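Local coordinates for aldolase (PDB 6VOP), which is of unproven function but belongs to the class II aldolase and adducin N-terminal domain family of the AraD-like clan, at residues 85-90 against 150-155; 26-30 against 98-102. The protein carries 2 engineered substitutions. All blocks are in the same frame, centred on the assembly; numbering follows the deposited sequence.

Contact 1. Residues 85-90 against 150-155; sequences ALYRNN and LAELAA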
ATOM      1  N   ALA A  85     -23.734   0.740  22.800  1.00 40.47           N
ATOM      2  CA  ALA A  85     -24.845   1.606  22.425  1.00 45.14           C
ATOM      3  C   ALA A  85     -25.464   1.176  21.103  1.00 45.99           C
ATOM      4  O   ALA A  85     -26.685   1.263  20.931  1.00 47.88           O
ATOM      5  CB  ALA A  85     -24.377   3.058  22.349  1.00 42.47           C
ATOM      6  N   LEU A  86     -24.643   0.698  20.165  1.00 43.45           N
ATOM      7  CA  LEU A  86     -25.166   0.269  18.873  1.00 37.51           C
ATOM      8  C   LEU A  86     -25.930  -1.043  18.993  1.00 35.77           C
ATOM      9  O   LEU A  86     -26.973  -1.219  18.354  1.00 42.07           O
ATOM     10  CB  LEU A  86     -24.025   0.138  17.868  1.00 33.72           C
ATOM     11  CG  LEU A  86     -23.252   1.431  17.617  1.00 28.49           C
ATOM     12  CD1 LEU A  86     -21.982   1.159  16.824  1.00 24.91           C
ATOM     13  CD2 LEU A  86     -24.133   2.446  16.904  1.00 26.29           C
ATOM     14  N   TYR A  87     -25.425  -1.976  19.800  1.00 34.05           N
ATOM     15  CA  TYR A  87     -26.123  -3.245  19.980  1.00 39.82           C
ATOM     16  C   TYR A  87     -27.452  -3.057  20.698  1.00 33.79           C
ATOM     17  O   TYR A  87     -28.421  -3.763  20.397  1.00 48.32           O
ATOM     18  CB  TYR A  87     -25.242  -4.230  20.751  1.00 31.77           C
ATOM     19  CG  TYR A  87     -23.989  -4.661  20.021  1.00 30.41           C
ATOM     20  CD1 TYR A  87     -24.062  -5.343  18.812  1.00 37.50           C
ATOM     21  CD2 TYR A  87     -22.734  -4.399  20.550  1.00 29.41           C
ATOM     22  CE1 TYR A  87     -22.915  -5.743  18.146  1.00 35.92           C
ATOM     23  CE2 TYR A  87     -21.582  -4.791  19.890  1.00 31.87           C
ATOM     24  CZ  TYR A  87     -21.678  -5.464  18.691  1.00 37.31           C
ATOM     25  OH  TYR A  87     -20.531  -5.856  18.039  1.00 31.02           O
ATOM     26  N   ARG A  88     -27.520  -2.116  21.638  1.00 33.96           N
ATOM     27  CA  ARG A  88     -28.730  -1.903  22.419  1.00 42.55           C
ATOM     28  C   ARG A  88     -29.822  -1.171  21.651  1.00 48.08           C
ATOM     29  O   ARG A  88     -30.960  -1.117  22.130  1.00 57.42           O
ATOM     30  CB  ARG A  88     -28.400  -1.124  23.695  1.00 46.36           C
ATOM     31  CG  ARG A  88     -27.699  -1.947  24.762  1.00 45.18           C
ATOM     32  CD  ARG A  88     -27.770  -1.264  26.115  1.00 41.71           C
ATOM     33  NE  ARG A  88     -26.777  -0.204  26.249  1.00 45.36           N
ATOM     34  CZ  ARG A  88     -25.613  -0.343  26.873  1.00 43.36           C
ATOM     35  NH1 ARG A  88     -25.288  -1.505  27.424  1.00 37.01           N
ATOM     36  NH2 ARG A  88     -24.772   0.681  26.947  1.00 46.92           N
ATOM     37  N   ASN A  89     -29.513  -0.607  20.483  1.00 38.79           N
ATOM     38  CA  ASN A  89     -30.490   0.156  19.716  1.00 40.74           C
ATOM     39  C   ASN A  89     -30.656  -0.360  18.295  1.00 44.43           C
ATOM     40  O   ASN A  89     -31.335   0.286  17.487  1.00 50.99           O
ATOM     41  CB  ASN A  89     -30.110   1.638  19.700  1.00 40.85           C
ATOM     42  CG  ASN A  89     -30.319   2.303  21.046  1.00 52.39           C
ATOM     43  OD1 ASN A  89     -31.375   2.882  21.308  1.00 53.77           O
ATOM     44  ND2 ASN A  89     -29.316   2.214  21.912  1.00 55.55           N
ATOM     45  N   ASN A  90     -30.061  -1.503  17.971  1.00 44.56           N
ATOM     46  CA  ASN A  90     -30.240  -2.135  16.663  1.00 44.94           C
ATOM     47  C   ASN A  90     -30.081  -3.635  16.859  1.00 49.31           C
ATOM     48  O   ASN A  90     -28.959  -4.136  17.023  1.00 52.17           O
ATOM     49  CB  ASN A  90     -29.253  -1.607  15.627  1.00 35.93           C
ATOM     50  CG  ASN A  90     -29.571  -2.088  14.226  1.00 44.90           C
ATOM     51  OD1 ASN A  90     -30.592  -2.735  13.998  1.00 49.12           O
ATOM     52  ND2 ASN A  90     -28.698  -1.771  13.276  1.00 54.76           N
ATOM     53  N   LEU A 150     -24.558   7.951  18.870  1.00 40.55           N
ATOM     54  CA  LEU A 150     -24.614   6.722  18.084  1.00 32.40           C
ATOM     55  C   LEU A 150     -25.840   5.893  18.434  1.00 38.99           C
ATOM     56  O   LEU A 150     -26.371   5.180  17.575  1.00 46.39           O
ATOM     57  CB  LEU A 150     -23.339   5.905  18.292  1.00 26.71           C
ATOM     58  CG  LEU A 150     -22.116   6.371  17.500  1.00 29.21           C
ATOM     59  CD1 LEU A 150     -20.888   5.577  17.894  1.00 26.71           C
ATOM     60  CD2 LEU A 150     -22.371   6.253  16.007  1.00 24.10           C
ATOM     61  N   ALA A 151     -26.309   5.975  19.681  1.00 39.95           N
ATOM     62  CA  ALA A 151     -27.529   5.265  20.051  1.00 44.75           C
ATOM     63  C   ALA A 151     -28.754   5.866  19.375  1.00 45.13           C
ATOM     64  O   ALA A 151     -29.734   5.153  19.130  1.00 47.84           O
ATOM     65  CB  ALA A 151     -27.704   5.267  21.570  1.00 31.76           C
ATOM     66  N   GLU A 152     -28.721   7.164  19.064  1.00 44.78           N
ATOM     67  CA  GLU A 152     -29.866   7.788  18.407  1.00 55.11           C
ATOM     68  C   GLU A 152     -29.962   7.364  16.947  1.00 57.78           C
ATOM     69  O   GLU A 152     -31.065   7.199  16.415  1.00 67.45           O
ATOM     70  CB  GLU A 152     -29.775   9.311  18.515  1.00 62.83           C
ATOM     71  CG  GLU A 152     -29.691   9.842  19.937  1.00 76.80           C
ATOM     72  CD  GLU A 152     -31.055  10.079  20.562  1.00 89.56           C
ATOM     73  OE1 GLU A 152     -32.070   9.653  19.971  1.00 93.04           O
ATOM     74  OE2 GLU A 152     -31.108  10.696  21.648  1.00 92.33           O
ATOM     75  N   LEU A 153     -28.822   7.178  16.288  1.00 49.96           N
ATOM     76  CA  LEU A 153     -28.782   6.849  14.871  1.00 50.42           C
ATOM     77  C   LEU A 153     -28.642   5.356  14.605  1.00 46.41           C
ATOM     78  O   LEU A 153     -28.593   4.951  13.441  1.00 49.98           O
ATOM     79  CB  LEU A 153     -27.631   7.599  14.193  1.00 50.57           C
ATOM     80  CG  LEU A 153     -27.584   9.115  14.395  1.00 47.19           C
ATOM     81  CD1 LEU A 153     -26.188   9.644  14.110  1.00 38.80           C
ATOM     82  CD2 LEU A 153     -28.613   9.811  13.515  1.00 50.06           C
ATOM     83  N   ALA A 154     -28.585   4.530  15.652  1.00 36.05           N
ATOM     84  CA  ALA A 154     -28.281   3.116  15.460  1.00 40.04           C
ATOM     85  C   ALA A 154     -29.429   2.362  14.802  1.00 43.17           C
ATOM     86  O   ALA A 154     -29.189   1.408  14.053  1.00 43.54           O
ATOM     87  CB  ALA A 154     -27.925   2.467  16.797  1.00 28.80           C
ATOM     88  N   ALA A 155     -30.674   2.771  15.060  1.00 40.20           N
ATOM     89  CA  ALA A 155     -31.818   1.981  14.613  1.00 47.48           C
ATOM     90  C   ALA A 155     -31.944   1.947  13.094  1.00 50.70           C
ATOM     91  O   ALA A 155     -32.399   0.941  12.538  1.00 49.86           O
ATOM     92  CB  ALA A 155     -33.106   2.523  15.233  1.00 48.09           C
TER

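Contact 2. Residues 26-30 against 98-102; sequences GYATG and HLHST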
ATOM      1  N   GLY A  26      -3.032  -1.638   5.820  1.00 37.12           N
ATOM      2  CA  GLY A  26      -3.001  -0.211   6.055  1.00 39.38           C
ATOM      3  C   GLY A  26      -4.288   0.404   6.559  1.00 41.87           C
ATOM      4  O   GLY A  26      -4.359   1.636   6.675  1.00 54.89           O
ATOM      5  N   TYR A  27      -5.308  -0.402   6.860  1.00 36.74           N
ATOM      6  CA  TYR A  27      -6.557   0.155   7.372  1.00 34.09           C
ATOM      7  C   TYR A  27      -6.416   0.593   8.825  1.00 35.24           C
ATOM      8  O   TYR A  27      -7.010   1.594   9.238  1.00 36.53           O
ATOM      9  CB  TYR A  27      -7.686  -0.865   7.237  1.00 36.89           C
ATOM     10  CG  TYR A  27      -8.151  -1.114   5.821  1.00 38.28           C
ATOM     11  CD1 TYR A  27      -7.600  -2.138   5.059  1.00 36.93           C
ATOM     12  CD2 TYR A  27      -9.154  -0.341   5.250  1.00 30.91           C
ATOM     13  CE1 TYR A  27      -8.027  -2.375   3.765  1.00 40.14           C
ATOM     14  CE2 TYR A  27      -9.588  -0.571   3.956  1.00 30.62           C
ATOM     15  CZ  TYR A  27      -9.023  -1.590   3.220  1.00 30.73           C
ATOM     16  OH  TYR A  27      -9.451  -1.826   1.936  1.00 30.41           O
ATOM     17  N   ALA A  28      -5.649  -0.152   9.618  1.00 44.53           N
ATOM     18  CA  ALA A  28      -5.439   0.148  11.028  1.00 42.85           C
ATOM     19  C   ALA A  28      -4.047   0.731  11.231  1.00 43.99           C
ATOM     20  O   ALA A  28      -3.072   0.244  10.652  1.00 53.54           O
ATOM     21  CB  ALA A  28      -5.610  -1.108  11.882  1.00 54.70           C
ATOM     22  N   THR A  29      -3.958   1.775  12.054  1.00 52.46           N
ATOM     23  CA  THR A  29      -2.711   2.510  12.274  1.00 65.99           C
ATOM     24  C   THR A  29      -2.358   2.460  13.757  1.00 78.03           C
ATOM     25  O   THR A  29      -2.980   3.148  14.573  1.00 79.67           O
ATOM     26  CB  THR A  29      -2.832   3.953  11.795  1.00 73.56           C
ATOM     27  OG1 THR A  29      -4.140   4.454  12.100  1.00 81.19           O
ATOM     28  CG2 THR A  29      -2.598   4.038  10.298  1.00 65.41           C
ATOM     29  N   GLY A  30      -1.349   1.662  14.096  1.00 84.98           N
ATOM     30  CA  GLY A  30      -0.934   1.544  15.489  1.00 91.38           C
ATOM     31  C   GLY A  30      -1.998   0.871  16.343  1.00 92.61           C
ATOM     32  O   GLY A  30      -2.633  -0.109  15.933  1.00 93.68           O
ATOM     33  N   HIS A  98     -14.415  -0.455  14.060  1.00 28.11           N
ATOM     34  CA  HIS A  98     -14.049   0.945  14.251  1.00 31.49           C
ATOM     35  C   HIS A  98     -12.557   1.094  13.990  1.00 29.61           C
ATOM     36  O   HIS A  98     -11.734   0.587  14.760  1.00 36.18           O
ATOM     37  CB  HIS A  98     -14.410   1.425  15.658  1.00 42.20           C
ATOM     38  CG  HIS A  98     -13.826   2.759  16.007  1.00 50.73           C
ATOM     39  ND1 HIS A  98     -13.802   3.814  15.122  1.00 51.93           N
ATOM     40  CD2 HIS A  98     -13.248   3.208  17.146  1.00 51.80           C
ATOM     41  CE1 HIS A  98     -13.231   4.857  15.699  1.00 49.56           C
ATOM     42  NE2 HIS A  98     -12.886   4.516  16.928  1.00 49.17           N
ATOM     43  N   LEU A  99     -12.213   1.786  12.907  1.00 26.79           N
ATOM     44  CA  LEU A  99     -10.831   2.050  12.542  1.00 23.03           C
ATOM     45  C   LEU A  99     -10.674   3.524  12.201  1.00 30.36           C
ATOM     46  O   LEU A  99     -11.648   4.218  11.905  1.00 41.71           O
ATOM     47  CB  LEU A  99     -10.385   1.190  11.352  1.00 28.66           C
ATOM     48  CG  LEU A  99     -10.491  -0.329  11.504  1.00 32.95           C
ATOM     49  CD1 LEU A  99     -10.054  -1.018  10.226  1.00 29.11           C
ATOM     50  CD2 LEU A  99      -9.658  -0.800  12.680  1.00 40.37           C
ATOM     51  N   HIS A 100      -9.437   4.000  12.256  1.00 32.89           N
ATOM     52  CA  HIS A 100      -9.105   5.360  11.823  1.00 27.79           C
ATOM     53  C   HIS A 100      -8.430   5.334  10.460  1.00 32.94           C
ATOM     54  O   HIS A 100      -7.348   5.887  10.257  1.00 46.80           O
ATOM     55  CB  HIS A 100      -8.229   6.053  12.857  1.00 32.55           C
ATOM     56  CG  HIS A 100      -8.787   6.019  14.246  1.00 37.83           C
ATOM     57  ND1 HIS A 100      -8.017   6.271  15.359  1.00 40.84           N
ATOM     58  CD2 HIS A 100     -10.036   5.764  14.702  1.00 42.44           C
ATOM     59  CE1 HIS A 100      -8.766   6.164  16.443  1.00 42.79           C
ATOM     60  NE2 HIS A 100      -9.996   5.863  16.072  1.00 38.78           N
ATOM     61  N   SER A 101      -9.082   4.667   9.511  1.00 30.13           N
ATOM     62  CA  SER A 101      -8.529   4.530   8.172  1.00 30.17           C
ATOM     63  C   SER A 101      -8.334   5.896   7.526  1.00 34.38           C
ATOM     64  O   SER A 101      -9.096   6.839   7.764  1.00 33.59           O
ATOM     65  CB  SER A 101      -9.440   3.660   7.311  1.00 34.07           C
ATOM     66  OG  SER A 101      -9.996   2.605   8.072  1.00 46.88           O
ATOM     67  N   THR A 102      -7.308   5.973   6.674  1.00 39.07           N
ATOM     68  CA  THR A 102      -6.778   7.254   6.216  1.00 32.08           C
ATOM     69  C   THR A 102      -7.853   8.110   5.556  1.00 32.52           C
ATOM     70  O   THR A 102      -8.113   9.241   5.980  1.00 38.56           O
ATOM     71  CB  THR A 102      -5.615   7.013   5.251  1.00 34.72           C
ATOM     72  OG1 THR A 102      -4.650   6.148   5.860  1.00 35.97           O
ATOM     73  CG2 THR A 102      -4.945   8.325   4.892  1.00 45.73           C
TER

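Contact 1. Residues 85-90 against 150-155
In this AraD-like fold, the C-terminal ends of helices 80-89 and 144-153 pack side by side over the central sheet through alanines and two leucines. The helices come close at A85 and A151, whose CA atoms are 5.1 Å apart, with A85 CB 4.1 Å from A151 CB. L86 adopts the mt rotamer. Its CA-CB bond points sideways, yet this conformation carries CD2 into the groove, 3.8 Å from both L150 CB and A154 CB, while the side chain also rests on F160, V96, V168 and C170 of the sheet. L150, likewise mt, joins it on F160, so both leucines lie between the helix pair and the sheet. The CA-CB bond of Y87 is directed away from 150-155, and its hydroxyl is hydrogen-bonded to S36. N89, partly exposed, with chi1 near -71°, folds its amide back along its own helix: ND2 donates to A85 O at 3.0 Å and lies 3.5 Å from A151 CB, and N89 CB meets A154 CB at 3.7 Å. No hydrogen bond joins the two segments, whose contacts are mainly apolar. At the far end of the contact, A155 CA makes a CA-H...O contact with N89 O at 3.4 Å.

Contact 2. Residues 26-30 against 98-102
G26, with phi of 88°, is the C-prime residue of a Schellman motif that ends helix 7-24 and delivers Y27 to segment 98-102, although 67 residues lie between the segments. A side chain at G26 would jam against the preceding carbonyl oxygen. The polar link is slight: S101 OG donates a weak hydrogen bond to Y27 O at 3.4 Å, and S101 CA adds a CA-H...O contact to Y27 O at 3.5 Å. Beside it, L99 spreads its methyls, CD1 lying 3.8 Å from Y27 CB and CD2 4.1 Å from A28 CB; L53 covers both A28 and L99. H98 and H100, with H165, face one vacant point, consistent with an empty metal site as in class II aldolases. A second subunit borders this region, its Y125 stacking on H100 and its E182 accepting a hydrogen bond from G30 N. Apolar contacts and one weakly bonded carbonyl thus hold the loop against the segment bearing two of these histidines, without engaging their imidazoles.

In the fold
Contacts 1 and 2 lie on opposite sides of the chain's centre, their own centres 23 Å apart and their nearest atoms about 8 Å apart, so they do not touch. Along the chain their segments alternate: 26-30, 85-90, 98-102, then 150-155. Helix 80-89 of contact 1 is followed directly by strand 95-99, which runs through the middle of the mixed sheet and leads into contact 2. That strand lies between strands 33-38 and 166-171, and its V96 also touches L86 and Y87. Contact 1 thus pairs two helices, its segments touched by no other chain of the assembly, whereas contact 2 lies at the subunit interfaces of the four-chain assembly and holds two histidines of the possible metal site.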